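Actin-related protein 8 (Homo sapiens, PDB 4FO0) binds ATP with low basal hydrolysis, does not polymerize, and serves as a proposed core subunit of the chromatin-remodelling INO80 complex. Local coordinates at residues A[41-46]-A[138-143]. Numbering follows the deposited sequence.
Sequences PHVIAR and EEALYV
A140 sets its methyl against the backbone and side chain of A45, with CB 3.7 Å from A45 N and 4.0 Å from A45 CB. The contact packs the short helix 138-141 on strand 38-47, part of a mixed sheet of the actin fold near the ATP site. The CA atoms of A45 and A140 lie only 5.1 Å apart, a closeness that two small side chains permit. V143 brings CG2 to 4.2 Å from A45 CB, and nearer P41 L141 forks: CD2 reaches V43 CG1 at 4.1 Å, while CD1 sits 3.9 Å from P41 CG. At the helix start, the P41 ring places the same CG 3.6 Å from E138 N. V43 has chi1 60°, which places CG1 between its backbone N and carbonyl carbon, where it meets both A140 and L141. The side chains that meet are almost all apolar, with E138 at the edge. Backbone hydrogen bonds of V43 with G137 and of A45 with L135 tie the strand to the chain just ahead of the helix, consistent with this close spacing. I44 turns its CB away from the helix and packs on V179 and I180 of helix 170-187, so the strand is covered from both directions. An inverse gamma turn centred on H42 links P41 to V43, and the H42 backbone hydrogen-bonds with that of T25, an ATP-binding residue. Farther along the strand, R46 NE forms a salt bridge with D176 OD1.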
ATOM      1  N   PRO A  41       9.286  -2.638  -6.945  1.00 28.64           N
ATOM      2  CA  PRO A  41       8.764  -1.262  -7.037  1.00 30.82           C
ATOM      3  C   PRO A  41       8.003  -1.158  -8.336  1.00 30.94           C
ATOM      4  O   PRO A  41       8.555  -1.407  -9.399  1.00 34.85           O
ATOM      5  CB  PRO A  41      10.024  -0.394  -7.099  1.00 25.14           C
ATOM      6  CG  PRO A  41      11.106  -1.264  -6.452  1.00 25.57           C
ATOM      7  CD  PRO A  41      10.747  -2.688  -6.782  1.00 22.08           C
ATOM      8  N   HIS A  42       6.731  -0.823  -8.254  1.00 31.56           N
ATOM      9  CA  HIS A  42       5.876  -0.879  -9.420  1.00 27.27           C
ATOM     10  C   HIS A  42       6.002   0.419 -10.214  1.00 35.78           C
ATOM     11  O   HIS A  42       5.104   1.275 -10.204  1.00 35.14           O
ATOM     12  CB  HIS A  42       4.453  -1.104  -8.953  1.00 32.12           C
ATOM     13  CG  HIS A  42       3.531  -1.501 -10.044  1.00 35.77           C
ATOM     14  ND1 HIS A  42       2.586  -0.645 -10.562  1.00 47.97           N
ATOM     15  CD2 HIS A  42       3.425  -2.654 -10.739  1.00 36.31           C
ATOM     16  CE1 HIS A  42       1.929  -1.262 -11.525  1.00 47.14           C
ATOM     17  NE2 HIS A  42       2.414  -2.484 -11.645  1.00 32.89           N
ATOM     18  N   VAL A  43       7.140   0.560 -10.885  1.00 29.26           N
ATOM     19  CA  VAL A  43       7.546   1.823 -11.491  1.00 30.99           C
ATOM     20  C   VAL A  43       8.421   1.559 -12.714  1.00 34.73           C
ATOM     21  O   VAL A  43       9.060   0.507 -12.821  1.00 30.08           O
ATOM     22  CB  VAL A  43       8.352   2.671 -10.493  1.00 37.75           C
ATOM     23  CG1 VAL A  43       9.609   1.915 -10.071  1.00 32.58           C
ATOM     24  CG2 VAL A  43       8.705   4.059 -11.087  1.00 27.75           C
ATOM     25  N   ILE A  44       8.441   2.512 -13.640  1.00 23.51           N
ATOM     26  CA  ILE A  44       9.210   2.351 -14.862  1.00 27.08           C
ATOM     27  C   ILE A  44       9.812   3.683 -15.301  1.00 36.76           C
ATOM     28  O   ILE A  44       9.166   4.733 -15.234  1.00 36.26           O
ATOM     29  CB  ILE A  44       8.357   1.750 -16.016  1.00 33.30           C
ATOM     30  CG1 ILE A  44       9.182   1.676 -17.298  1.00 32.77           C
ATOM     31  CG2 ILE A  44       7.137   2.591 -16.288  1.00 33.13           C
ATOM     32  CD1 ILE A  44       8.519   0.916 -18.410  1.00 25.33           C
ATOM     33  N   ALA A  45      11.065   3.636 -15.726  1.00 32.09           N
ATOM     34  CA  ALA A  45      11.712   4.809 -16.306  1.00 38.23           C
ATOM     35  C   ALA A  45      11.797   4.638 -17.817  1.00 39.86           C
ATOM     36  O   ALA A  45      12.254   3.609 -18.316  1.00 40.27           O
ATOM     37  CB  ALA A  45      13.100   5.009 -15.717  1.00 33.77           C
ATOM     38  N   ARG A  46      11.343   5.649 -18.539  1.00 37.78           N
ATOM     39  CA  ARG A  46      11.349   5.598 -19.981  1.00 27.71           C
ATOM     40  C   ARG A  46      12.246   6.694 -20.498  1.00 43.67           C
ATOM     41  O   ARG A  46      12.159   7.840 -20.035  1.00 40.26           O
ATOM     42  CB  ARG A  46       9.939   5.767 -20.521  1.00 38.89           C
ATOM     43  CG  ARG A  46       9.104   4.510 -20.420  1.00 35.84           C
ATOM     44  CD  ARG A  46       7.934   4.588 -21.364  1.00 37.45           C
ATOM     45  NE  ARG A  46       7.141   3.358 -21.391  1.00 42.95           N
ATOM     46  CZ  ARG A  46       7.477   2.255 -22.047  1.00 38.41           C
ATOM     47  NH1 ARG A  46       8.620   2.197 -22.721  1.00 52.65           N
ATOM     48  NH2 ARG A  46       6.672   1.203 -22.013  1.00 42.50           N
ATOM     49  N   GLU A 138      13.486  -1.278  -9.129  1.00 38.96           N
ATOM     50  CA  GLU A 138      14.564  -0.651  -8.388  1.00 40.08           C
ATOM     51  C   GLU A 138      15.583   0.052  -9.298  1.00 46.48           C
ATOM     52  O   GLU A 138      16.109   1.113  -8.952  1.00 35.08           O
ATOM     53  CB  GLU A 138      15.256  -1.688  -7.523  1.00 32.53           C
ATOM     54  CG  GLU A 138      16.296  -1.098  -6.606  1.00 65.35           C
ATOM     55  CD  GLU A 138      16.061  -1.476  -5.164  1.00 98.41           C
ATOM     56  OE1 GLU A 138      17.007  -1.321  -4.356  1.00 91.23           O
ATOM     57  OE2 GLU A 138      14.930  -1.928  -4.847  1.00 75.93           O
ATOM     58  N   GLU A 139      15.863  -0.532 -10.460  1.00 37.91           N
ATOM     59  CA  GLU A 139      16.722   0.145 -11.422  1.00 41.68           C
ATOM     60  C   GLU A 139      16.129   1.488 -11.844  1.00 37.82           C
ATOM     61  O   GLU A 139      16.851   2.464 -12.052  1.00 33.49           O
ATOM     62  CB  GLU A 139      16.973  -0.725 -12.643  1.00 36.63           C
ATOM     63  CG  GLU A 139      18.054  -1.754 -12.441  1.00 51.85           C
ATOM     64  CD  GLU A 139      18.459  -2.421 -13.745  1.00 83.61           C
ATOM     65  OE1 GLU A 139      19.573  -2.992 -13.803  1.00 68.12           O
ATOM     66  OE2 GLU A 139      17.660  -2.369 -14.709  1.00 81.56           O
ATOM     67  N   ALA A 140      14.810   1.533 -11.964  1.00 32.84           N
ATOM     68  CA  ALA A 140      14.137   2.769 -12.309  1.00 27.84           C
ATOM     69  C   ALA A 140      14.270   3.806 -11.188  1.00 36.48           C
ATOM     70  O   ALA A 140      14.536   4.979 -11.465  1.00 36.69           O
ATOM     71  CB  ALA A 140      12.690   2.510 -12.656  1.00 28.51           C
ATOM     72  N   LEU A 141      14.125   3.377  -9.931  1.00 36.20           N
ATOM     73  CA  LEU A 141      14.212   4.314  -8.813  1.00 37.20           C
ATOM     74  C   LEU A 141      15.575   4.986  -8.755  1.00 40.41           C
ATOM     75  O   LEU A 141      15.694   6.118  -8.282  1.00 41.04           O
ATOM     76  CB  LEU A 141      13.955   3.628  -7.479  1.00 31.98           C
ATOM     77  CG  LEU A 141      12.589   3.011  -7.196  1.00 42.18           C
ATOM     78  CD1 LEU A 141      12.638   2.265  -5.884  1.00 30.10           C
ATOM     79  CD2 LEU A 141      11.526   4.069  -7.147  1.00 31.20           C
ATOM     80  N   TYR A 142      16.596   4.281  -9.236  1.00 38.47           N
ATOM     81  CA  TYR A 142      17.984   4.727  -9.102  1.00 37.19           C
ATOM     82  C   TYR A 142      18.567   5.446 -10.315  1.00 37.65           C
ATOM     83  O   TYR A 142      19.771   5.665 -10.410  1.00 44.50           O
ATOM     84  CB  TYR A 142      18.865   3.560  -8.706  1.00 31.78           C
ATOM     85  CG  TYR A 142      18.847   3.359  -7.231  1.00 44.98           C
ATOM     86  CD1 TYR A 142      17.824   2.645  -6.626  1.00 51.89           C
ATOM     87  CD2 TYR A 142      19.829   3.918  -6.430  1.00 48.98           C
ATOM     88  CE1 TYR A 142      17.793   2.470  -5.262  1.00 48.82           C
ATOM     89  CE2 TYR A 142      19.814   3.747  -5.071  1.00 45.92           C
ATOM     90  CZ  TYR A 142      18.791   3.027  -4.489  1.00 52.74           C
ATOM     91  OH  TYR A 142      18.774   2.859  -3.126  1.00 69.33           O
ATOM     92  N   VAL A 143      17.706   5.807 -11.246  1.00 32.11           N
ATOM     93  CA  VAL A 143      18.120   6.639 -12.345  1.00 34.60           C
ATOM     94  C   VAL A 143      18.399   8.053 -11.832  1.00 32.56           C
ATOM     95  O   VAL A 143      17.550   8.667 -11.185  1.00 37.00           O
ATOM     96  CB  VAL A 143      17.038   6.646 -13.434  1.00 44.25           C
ATOM     97  CG1 VAL A 143      17.325   7.711 -14.478  1.00 34.21           C
ATOM     98  CG2 VAL A 143      16.937   5.252 -14.064  1.00 28.42           C
TER